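Local structure of NADP-dependent glyceraldehyde-3-phosphate dehydrogenase (Bacillus halodurans, 3PRL) at residues D[255-263]-D[453-464]; D[292-300]-D[406-417]. The protein probably oxidises glyceraldehyde 3-phosphate to 3-phosphoglycerate without phosphorylation, using NADP+. All blocks are in the same frame, centred on the assembly; numbering follows the deposited sequence. Where two conformers were deposited one is given.

Contact 1 of 2, residues D[255-263]-D[453-464]; sequences PVVLELGGK and FLGVKKSGLGVQ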
loop_
_atom_site.group_PDB
_atom_site.type_symbol
_atom_site.label_atom_id
_atom_site.label_comp_id
_atom_site.label_asym_id
_atom_site.label_seq_id
_atom_site.Cartn_x
_atom_site.Cartn_y
_atom_site.Cartn_z
ATOM N N PRO D 255 10.718 -4.753 -21.726
ATOM C CA PRO D 255 10.669 -5.680 -20.597
ATOM C C PRO D 255 10.415 -7.094 -21.095
ATOM O O PRO D 255 9.628 -7.275 -22.026
ATOM C CB PRO D 255 9.474 -5.184 -19.783
ATOM C CG PRO D 255 9.077 -3.849 -20.394
ATOM C CD PRO D 255 9.561 -3.830 -21.759
ATOM N N VAL D 256 11.085 -8.071 -20.481
ATOM C CA VAL D 256 10.915 -9.471 -20.824
ATOM C C VAL D 256 10.742 -10.320 -19.567
ATOM O O VAL D 256 11.608 -10.358 -18.700
ATOM C CB VAL D 256 12.073 -10.028 -21.714
ATOM C CG1 VAL D 256 11.742 -11.439 -22.195
ATOM C CG2 VAL D 256 12.294 -9.130 -22.912
ATOM N N VAL D 257 9.591 -10.981 -19.498
ATOM C CA VAL D 257 9.220 -11.825 -18.380
ATOM C C VAL D 257 9.277 -13.285 -18.864
ATOM O O VAL D 257 8.729 -13.623 -19.902
ATOM C CB VAL D 257 7.827 -11.408 -17.824
ATOM C CG1 VAL D 257 7.177 -12.504 -16.986
ATOM C CG2 VAL D 257 7.952 -10.112 -16.996
ATOM N N LEU D 258 9.995 -14.128 -18.128
ATOM C CA LEU D 258 10.161 -15.523 -18.527
ATOM C C LEU D 258 9.838 -16.491 -17.397
ATOM O O LEU D 258 10.281 -16.313 -16.256
ATOM C CB LEU D 258 11.591 -15.790 -19.023
ATOM C CG LEU D 258 12.214 -14.947 -20.140
ATOM C CD1 LEU D 258 13.727 -15.151 -20.220
ATOM C CD2 LEU D 258 11.571 -15.294 -21.473
ATOM N N GLU D 259 9.042 -17.495 -17.738
ATOM C CA GLU D 259 8.806 -18.632 -16.875
ATOM C C GLU D 259 9.423 -19.844 -17.567
ATOM O O GLU D 259 8.933 -20.287 -18.600
ATOM C CB GLU D 259 7.299 -18.804 -16.642
ATOM C CG GLU D 259 6.640 -17.494 -16.203
ATOM C CD GLU D 259 5.136 -17.570 -16.094
ATOM O OE1 GLU D 259 4.577 -16.773 -15.317
ATOM O OE2 GLU D 259 4.511 -18.405 -16.776
ATOM N N LEU D 260 10.504 -20.361 -17.003
ATOM C CA LEU D 260 11.236 -21.458 -17.643
ATOM C C LEU D 260 11.246 -22.722 -16.778
ATOM O O LEU D 260 10.314 -22.964 -16.004
ATOM C CB LEU D 260 12.660 -21.011 -18.059
ATOM C CG LEU D 260 12.689 -19.621 -18.733
ATOM C CD1 LEU D 260 14.072 -19.056 -18.909
ATOM C CD2 LEU D 260 11.952 -19.626 -20.048
ATOM N N GLY D 261 12.285 -23.537 -16.928
ATOM C CA GLY D 261 12.328 -24.839 -16.286
ATOM C C GLY D 261 12.679 -24.845 -14.813
ATOM O O GLY D 261 13.241 -23.877 -14.268
ATOM N N GLY D 262 12.355 -25.966 -14.173
ATOM C CA GLY D 262 12.675 -26.157 -12.773
ATOM C C GLY D 262 13.299 -27.505 -12.533
ATOM O O GLY D 262 13.144 -28.427 -13.331
ATOM N N LYS D 263 14.050 -27.608 -11.445
ATOM C CA LYS D 263 14.320 -28.923 -10.858
ATOM C C LYS D 263 14.035 -28.806 -9.355
ATOM O O LYS D 263 14.967 -28.815 -8.533
ATOM C CB LYS D 263 15.751 -29.366 -11.169
ATOM C CG LYS D 263 16.068 -30.850 -10.927
ATOM C CD LYS D 263 15.693 -31.769 -12.100
ATOM C CE LYS D 263 16.190 -33.191 -11.822
ATOM N NZ LYS D 263 15.877 -34.203 -12.888
ATOM N N PHE D 453 4.515 -15.425 -8.278
ATOM C CA PHE D 453 5.197 -16.573 -8.861
ATOM C C PHE D 453 6.412 -16.115 -9.668
ATOM O O PHE D 453 6.276 -15.289 -10.566
ATOM C CB PHE D 453 4.218 -17.367 -9.732
ATOM C CG PHE D 453 4.844 -18.487 -10.494
ATOM C CD1 PHE D 453 5.215 -19.670 -9.849
ATOM C CD2 PHE D 453 4.998 -18.397 -11.870
ATOM C CE1 PHE D 453 5.772 -20.721 -10.563
ATOM C CE2 PHE D 453 5.554 -19.436 -12.593
ATOM C CZ PHE D 453 5.938 -20.615 -11.937
ATOM N N LEU D 454 7.585 -16.663 -9.334
ATOM C CA LEU D 454 8.837 -16.365 -10.047
ATOM C C LEU D 454 9.867 -17.512 -9.985
ATOM O O LEU D 454 9.926 -18.268 -9.015
ATOM C CB LEU D 454 9.446 -15.030 -9.535
ATOM C CG LEU D 454 10.111 -14.956 -8.147
ATOM C CD1 LEU D 454 10.885 -13.641 -7.919
ATOM C CD2 LEU D 454 9.105 -15.224 -7.022
ATOM N N GLY D 455 10.653 -17.650 -11.047
ATOM C CA GLY D 455 11.840 -18.491 -11.029
ATOM C C GLY D 455 13.068 -17.605 -11.100
ATOM O O GLY D 455 13.073 -16.602 -11.823
ATOM N N VAL D 456 14.093 -17.951 -10.325
ATOM C CA VAL D 456 15.379 -17.247 -10.381
ATOM C C VAL D 456 16.410 -18.129 -11.123
ATOM O O VAL D 456 16.056 -19.203 -11.609
ATOM C CB VAL D 456 15.879 -16.826 -8.977
ATOM C CG1 VAL D 456 14.807 -16.008 -8.261
ATOM C CG2 VAL D 456 16.257 -18.040 -8.130
ATOM N N LYS D 457 17.665 -17.665 -11.199
ATOM C CA LYS D 457 18.722 -18.344 -11.950
ATOM C C LYS D 457 18.277 -18.554 -13.401
ATOM O O LYS D 457 17.829 -17.617 -14.043
ATOM C CB LYS D 457 19.084 -19.677 -11.304
ATOM C CG LYS D 457 19.688 -19.598 -9.946
ATOM C CD LYS D 457 20.359 -20.919 -9.653
ATOM C CE LYS D 457 20.265 -21.257 -8.187
ATOM N NZ LYS D 457 20.963 -22.535 -7.901
ATOM N N LYS D 458 18.376 -19.780 -13.908
ATOM C CA LYS D 458 17.928 -20.070 -15.272
ATOM C C LYS D 458 16.425 -20.366 -15.418
ATOM O O LYS D 458 15.924 -20.499 -16.538
ATOM C CB LYS D 458 18.753 -21.201 -15.879
ATOM C CG LYS D 458 20.043 -20.719 -16.505
ATOM C CD LYS D 458 20.526 -21.672 -17.595
ATOM C CE LYS D 458 21.928 -21.304 -18.070
ATOM N NZ LYS D 458 22.090 -19.812 -18.195
ATOM N N SER D 459 15.730 -20.451 -14.282
ATOM C CA SER D 459 14.281 -20.720 -14.192
ATOM C C SER D 459 13.343 -19.574 -14.608
ATOM O O SER D 459 12.131 -19.784 -14.790
ATOM C CB SER D 459 13.934 -21.170 -12.768
ATOM O OG SER D 459 14.310 -22.525 -12.550
ATOM N N GLY D 460 13.880 -18.359 -14.732
ATOM C CA GLY D 460 13.091 -17.254 -15.266
ATOM C C GLY D 460 13.615 -15.845 -15.033
ATOM O O GLY D 460 14.755 -15.654 -14.619
ATOM N N LEU D 461 12.745 -14.877 -15.317
ATOM C CA LEU D 461 13.066 -13.459 -15.337
ATOM C C LEU D 461 11.769 -12.685 -15.042
ATOM O O LEU D 461 10.724 -12.948 -15.650
ATOM C CB LEU D 461 13.669 -13.092 -16.702
ATOM C CG LEU D 461 14.180 -11.685 -17.036
ATOM C CD1 LEU D 461 15.259 -11.231 -16.076
ATOM C CD2 LEU D 461 14.702 -11.635 -18.481
ATOM N N GLY D 462 11.831 -11.760 -14.084
ATOM C CA GLY D 462 10.634 -11.038 -13.621
ATOM C C GLY D 462 9.700 -11.864 -12.753
ATOM O O GLY D 462 10.112 -12.880 -12.205
ATOM N N VAL D 463 8.439 -11.427 -12.629
ATOM C CA VAL D 463 7.474 -12.001 -11.659
ATOM C C VAL D 463 6.059 -12.122 -12.220
ATOM O O VAL D 463 5.619 -11.264 -13.008
ATOM C CB VAL D 463 7.312 -11.107 -10.407
ATOM C CG1 VAL D 463 6.986 -11.954 -9.155
ATOM C CG2 VAL D 463 8.539 -10.212 -10.174
ATOM N N GLN D 464 5.339 -13.159 -11.784
ATOM C CA GLN D 464 3.927 -13.318 -12.117
ATOM C C GLN D 464 3.071 -13.536 -10.878
ATOM O O GLN D 464 3.469 -13.221 -9.756
ATOM C CB GLN D 464 3.720 -14.468 -13.114
ATOM C CG GLN D 464 3.163 -14.057 -14.475
ATOM C CD GLN D 464 1.642 -14.229 -14.585
ATOM O OE1 GLN D 464 0.975 -14.671 -13.642
ATOM N NE2 GLN D 464 1.092 -13.857 -15.734
#
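The edge of the F453 ring meets the carboxylate of E259, predicted to be an active-site residue, in the family's LELGGK signature. Residues 460-461 pair antiparallel with strand 256-259, whose other edge pairs with strand 234-238, and so add a short strand to the Rossmann-like sheet of the coenzyme-binding domain. E259 OE1 lies near the ring plane, 3.8 Å from F453 CD2, and carboxylate and ring stand 86° apart. OE1 also sits 3.2 Å from Q464 CG, with carboxylate and amide planes 69° apart. E259 and Q464 were each modelled in two conformers, so these details hold for one alone; in it R446 forms a salt bridge with OE1, while Q464 NE2 turns to A171 O.

L258 and L461 are the hydrogen-bonded pair: L258 N donates to L461 O (2.8 Å) and L461 N returns a bond to L258 O (3.0 Å). Any CB on G460 would run into L258 O. With CG anti to its backbone N (chi1 -177°), L461 lies against V256 O, and its CD2 packs on L258 CD1 at 4.0 Å; I254 of a second subunit packs on L461 too.

Past the pairing, S459 OG, which also bonds G413 N, donates to G261 O at 2.4 Å, very short and so doubtful in detail. L260 N binds S459 O from well above the carbonyl plane. L260 lies near the NADP-binding residues G240 and T243, and its CD1 rests 3.3 Å from K458 O.

Contact 2 of 2, residues D[292-300]-D[406-417]; sequences RCTAIKRVF and LSNQSDYGLQAS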
loop_
_atom_site.group_PDB
_atom_site.type_symbol
_atom_site.label_atom_id
_atom_site.label_comp_id
_atom_site.label_asym_id
_atom_site.label_seq_id
_atom_site.Cartn_x
_atom_site.Cartn_y
_atom_site.Cartn_z
ATOM N N ARG D 292 5.650 -30.471 -16.005
ATOM C CA ARG D 292 5.356 -29.245 -15.293
ATOM C C ARG D 292 6.665 -28.576 -14.950
ATOM O O ARG D 292 7.645 -29.247 -14.562
ATOM C CB ARG D 292 4.561 -29.554 -14.024
ATOM C CG ARG D 292 3.135 -30.009 -14.300
ATOM C CD ARG D 292 2.433 -30.562 -13.061
ATOM N NE ARG D 292 1.973 -29.519 -12.153
ATOM C CZ ARG D 292 2.249 -29.493 -10.849
ATOM N NH1 ARG D 292 2.978 -30.464 -10.296
ATOM N NH2 ARG D 292 1.794 -28.505 -10.094
ATOM N N CYS D 293 6.697 -27.260 -15.107
ATOM C CA CYS D 293 7.885 -26.526 -14.734
ATOM C C CYS D 293 7.978 -26.532 -13.222
ATOM O O CYS D 293 9.038 -26.790 -12.680
ATOM C CB CYS D 293 7.877 -25.116 -15.317
ATOM S SG CYS D 293 8.030 -25.162 -17.098
ATOM N N THR D 294 6.844 -26.271 -12.567
ATOM C CA THR D 294 6.731 -26.354 -11.126
ATOM C C THR D 294 6.251 -27.762 -10.733
ATOM O O THR D 294 5.108 -28.145 -11.005
ATOM C CB THR D 294 5.775 -25.288 -10.596
ATOM O OG1 THR D 294 5.916 -24.082 -11.372
ATOM C CG2 THR D 294 6.081 -24.989 -9.146
ATOM N N ALA D 295 7.151 -28.509 -10.104
ATOM C CA ALA D 295 6.949 -29.904 -9.720
ATOM C C ALA D 295 8.202 -30.378 -9.029
ATOM O O ALA D 295 9.306 -30.011 -9.427
ATOM C CB ALA D 295 6.694 -30.772 -10.940
ATOM N N ILE D 296 8.026 -31.221 -8.015
ATOM C CA ILE D 296 9.138 -31.867 -7.350
ATOM C C ILE D 296 9.799 -32.871 -8.318
ATOM O O ILE D 296 9.143 -33.750 -8.870
ATOM C CB ILE D 296 8.661 -32.583 -6.070
ATOM C CG1 ILE D 296 8.192 -31.570 -5.010
ATOM C CG2 ILE D 296 9.711 -33.572 -5.567
ATOM C CD1 ILE D 296 9.278 -30.755 -4.351
ATOM N N LYS D 297 11.099 -32.731 -8.520
ATOM C CA LYS D 297 11.810 -33.583 -9.466
ATOM C C LYS D 297 13.072 -34.154 -8.862
ATOM O O LYS D 297 13.850 -34.765 -9.561
ATOM C CB LYS D 297 12.166 -32.788 -10.723
ATOM C CG LYS D 297 10.989 -32.429 -11.611
ATOM C CD LYS D 297 11.406 -31.349 -12.538
ATOM C CE LYS D 297 10.274 -30.902 -13.416
ATOM N NZ LYS D 297 10.379 -29.417 -13.626
ATOM N N ARG D 298 13.253 -33.957 -7.560
ATOM C CA ARG D 298 14.461 -34.336 -6.830
ATOM C C ARG D 298 14.097 -34.545 -5.370
ATOM O O ARG D 298 13.511 -33.651 -4.754
ATOM C CB ARG D 298 15.470 -33.183 -6.854
ATOM C CG ARG D 298 16.512 -33.195 -7.937
ATOM C CD ARG D 298 17.625 -32.215 -7.565
ATOM N NE ARG D 298 17.216 -30.809 -7.629
ATOM C CZ ARG D 298 18.054 -29.776 -7.524
ATOM N NH1 ARG D 298 19.364 -29.987 -7.353
ATOM N NH2 ARG D 298 17.590 -28.529 -7.600
ATOM N N VAL D 299 14.443 -35.697 -4.803
ATOM C CA VAL D 299 14.301 -35.858 -3.359
ATOM C C VAL D 299 15.656 -35.985 -2.671
ATOM O O VAL D 299 16.351 -36.983 -2.831
ATOM C CB VAL D 299 13.425 -37.065 -2.960
ATOM C CG1 VAL D 299 13.283 -37.123 -1.437
ATOM C CG2 VAL D 299 12.050 -37.007 -3.629
ATOM N N PHE D 300 16.027 -34.968 -1.905
ATOM C CA PHE D 300 17.125 -35.113 -0.953
ATOM C C PHE D 300 16.515 -35.583 0.367
ATOM O O PHE D 300 15.798 -34.826 1.023
ATOM C CB PHE D 300 17.855 -33.783 -0.733
ATOM C CG PHE D 300 18.416 -33.168 -1.986
ATOM C CD1 PHE D 300 19.552 -33.691 -2.589
ATOM C CD2 PHE D 300 17.818 -32.047 -2.546
ATOM C CE1 PHE D 300 20.078 -33.113 -3.737
ATOM C CE2 PHE D 300 18.334 -31.464 -3.699
ATOM C CZ PHE D 300 19.462 -31.990 -4.293
ATOM N N LEU D 406 23.581 -29.264 -2.526
ATOM C CA LEU D 406 23.222 -29.969 -3.753
ATOM C C LEU D 406 22.012 -29.345 -4.439
ATOM O O LEU D 406 21.887 -29.380 -5.668
ATOM C CB LEU D 406 22.945 -31.439 -3.443
ATOM C CG LEU D 406 24.155 -32.375 -3.306
ATOM C CD1 LEU D 406 23.742 -33.723 -2.713
ATOM C CD2 LEU D 406 24.820 -32.558 -4.658
ATOM N N SER D 407 21.122 -28.786 -3.626
ATOM C CA SER D 407 19.974 -28.043 -4.096
ATOM C C SER D 407 20.450 -26.827 -4.886
ATOM O O SER D 407 20.031 -26.611 -6.026
ATOM C CB SER D 407 19.111 -27.621 -2.897
ATOM O OG SER D 407 18.220 -26.580 -3.232
ATOM N N ASN D 408 21.363 -26.065 -4.289
ATOM C CA ASN D 408 21.828 -24.820 -4.894
ATOM C C ASN D 408 22.747 -24.982 -6.089
ATOM O O ASN D 408 22.907 -24.037 -6.874
ATOM C CB ASN D 408 22.465 -23.918 -3.841
ATOM C CG ASN D 408 21.443 -23.360 -2.892
ATOM O OD1 ASN D 408 20.242 -23.389 -3.178
ATOM N ND2 ASN D 408 21.896 -22.868 -1.752
ATOM N N GLN D 409 23.320 -26.181 -6.234
ATOM C CA GLN D 409 24.223 -26.474 -7.356
ATOM C C GLN D 409 23.548 -26.503 -8.718
ATOM O O GLN D 409 24.205 -26.237 -9.723
ATOM C CB GLN D 409 24.993 -27.775 -7.129
ATOM C CG GLN D 409 26.362 -27.573 -6.529
ATOM C CD GLN D 409 26.963 -28.846 -5.928
ATOM O OE1 GLN D 409 27.587 -28.798 -4.871
ATOM N NE2 GLN D 409 26.774 -29.979 -6.595
ATOM N N SER D 410 22.252 -26.841 -8.749
ATOM C CA SER D 410 21.461 -26.835 -9.988
ATOM C C SER D 410 21.446 -25.438 -10.619
ATOM O O SER D 410 21.440 -24.442 -9.895
ATOM C CB SER D 410 20.022 -27.283 -9.679
ATOM O OG SER D 410 19.127 -26.923 -10.717
ATOM N N ASP D 411 21.438 -25.369 -11.950
ATOM C CA ASP D 411 21.279 -24.092 -12.650
ATOM C C ASP D 411 19.868 -23.533 -12.455
ATOM O O ASP D 411 19.628 -22.362 -12.737
ATOM C CB ASP D 411 21.546 -24.214 -14.164
ATOM C CG ASP D 411 22.967 -24.678 -14.496
ATOM O OD1 ASP D 411 23.945 -24.117 -13.962
ATOM O OD2 ASP D 411 23.105 -25.614 -15.305
ATOM N N TYR D 412 18.937 -24.384 -12.004
ATOM C CA TYR D 412 17.554 -23.993 -11.819
ATOM C C TYR D 412 17.321 -23.353 -10.467
ATOM O O TYR D 412 18.184 -23.402 -9.569
ATOM C CB TYR D 412 16.606 -25.192 -12.029
ATOM C CG TYR D 412 16.684 -25.702 -13.441
ATOM C CD1 TYR D 412 16.212 -24.929 -14.498
ATOM C CD2 TYR D 412 17.275 -26.934 -13.729
ATOM C CE1 TYR D 412 16.311 -25.378 -15.809
ATOM C CE2 TYR D 412 17.362 -27.402 -15.037
ATOM C CZ TYR D 412 16.875 -26.619 -16.067
ATOM O OH TYR D 412 16.961 -27.048 -17.357
ATOM N N GLY D 413 16.147 -22.762 -10.324
ATOM C CA GLY D 413 15.827 -21.976 -9.131
ATOM C C GLY D 413 14.382 -21.533 -9.086
ATOM O O GLY D 413 14.100 -20.372 -8.805
ATOM N N LEU D 414 13.469 -22.459 -9.365
ATOM C CA LEU D 414 12.054 -22.126 -9.421
ATOM C C LEU D 414 11.418 -22.170 -8.011
ATOM O O LEU D 414 11.132 -21.124 -7.398
ATOM C CB LEU D 414 11.357 -23.039 -10.452
ATOM C CG LEU D 414 9.921 -22.815 -10.953
ATOM C CD1 LEU D 414 9.554 -21.324 -11.066
ATOM C CD2 LEU D 414 9.741 -23.482 -12.309
ATOM N N GLN D 415 11.244 -23.386 -7.483
ATOM C CA GLN D 415 10.587 -23.590 -6.205
ATOM C C GLN D 415 11.248 -24.741 -5.433
ATOM O O GLN D 415 12.136 -25.392 -5.950
ATOM C CB GLN D 415 9.086 -23.843 -6.427
ATOM C CG GLN D 415 8.286 -22.580 -6.772
ATOM C CD GLN D 415 6.794 -22.710 -6.441
ATOM O OE1 GLN D 415 6.374 -23.697 -5.859
ATOM N NE2 GLN D 415 6.001 -21.678 -6.784
ATOM N N ALA D 416 10.824 -24.968 -4.188
ATOM C CA ALA D 416 11.340 -26.076 -3.364
ATOM C C ALA D 416 10.415 -26.415 -2.201
ATOM O O ALA D 416 9.620 -25.575 -1.763
ATOM C CB ALA D 416 12.746 -25.744 -2.822
ATOM N N SER D 417 10.547 -27.641 -1.693
ATOM C CA SER D 417 9.843 -28.086 -0.488
ATOM C C SER D 417 10.816 -28.479 0.641
ATOM O O SER D 417 11.835 -29.122 0.372
ATOM C CB SER D 417 8.964 -29.296 -0.817
ATOM O OG SER D 417 8.084 -29.054 -1.896
#
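The ring of F300, on strand 296-302, packs on L406 of helix 400-409. This strand and strand 415-419 run parallel on either side of strand 264-268 in the mixed sheet of the catalytic domain of the aldehyde dehydrogenase fold, so residues 292-300 and 406-417 meet through side chains. F300 CE1 comes within 3.3 Å of L406 CB, and CZ lies 3.7 Å from S407 N. The ring is directed there by CG standing anti to the carbonyl carbon (chi1 -58°). An alanine here would probably open a gap beside L406 CB and the S407 backbone, and R298 NH1, which lies in the ring plane at its edge, could shift more easily. At the other end of the segments, C293 CB touches L414 CD2 at 3.9 Å; C293 lies in the family's active-site cysteine signature, close to E259.

Two methyl groups rest against polar side-chain atoms: T294 CG2 is 3.5 Å from Q415 OE1, and I296 CD1 abuts S417 OG. Q415 NE2 is hydrogen-bonded to E445 O and S417 OG to A442 O.

Polar contacts gather round R298. Its chain bends at chi3 (-70°), and the guanidinium edge faces carbonyls of helix 400-409: NH2 makes a weak hydrogen bond to S407 O (3.5 Å), and NH1 is 3.1 Å from L406 O. NH2 is also hydrogen-bonded to K263 O, its stronger partner. After helix 400-409, S410 forms an ST turn, OG accepting from Y412 N at 2.9 Å.

How the contacts relate
From the N terminus the chain reaches 255-263 first, then 292-300, 406-417 and finally 453-464. Contact 2 therefore closes the inner loop, of 105 intervening residues, and contact 1 the outer one, of 189; the two are nested and do not cross. Contact 1 adds a late strand to the coenzyme-side sheet, whereas contact 2 joins strand 296-302 to helix 400-409 and strand 415-419 in the second sheet. Their centres lie about 13 Å apart. Besides the bond between K263 and R298, a probable hydrogen bond from K457 NZ to S410 O, at 2.8 Å, bridges them. The side chains of E259 and C293, one from each contact, come within about 6 Å of each other.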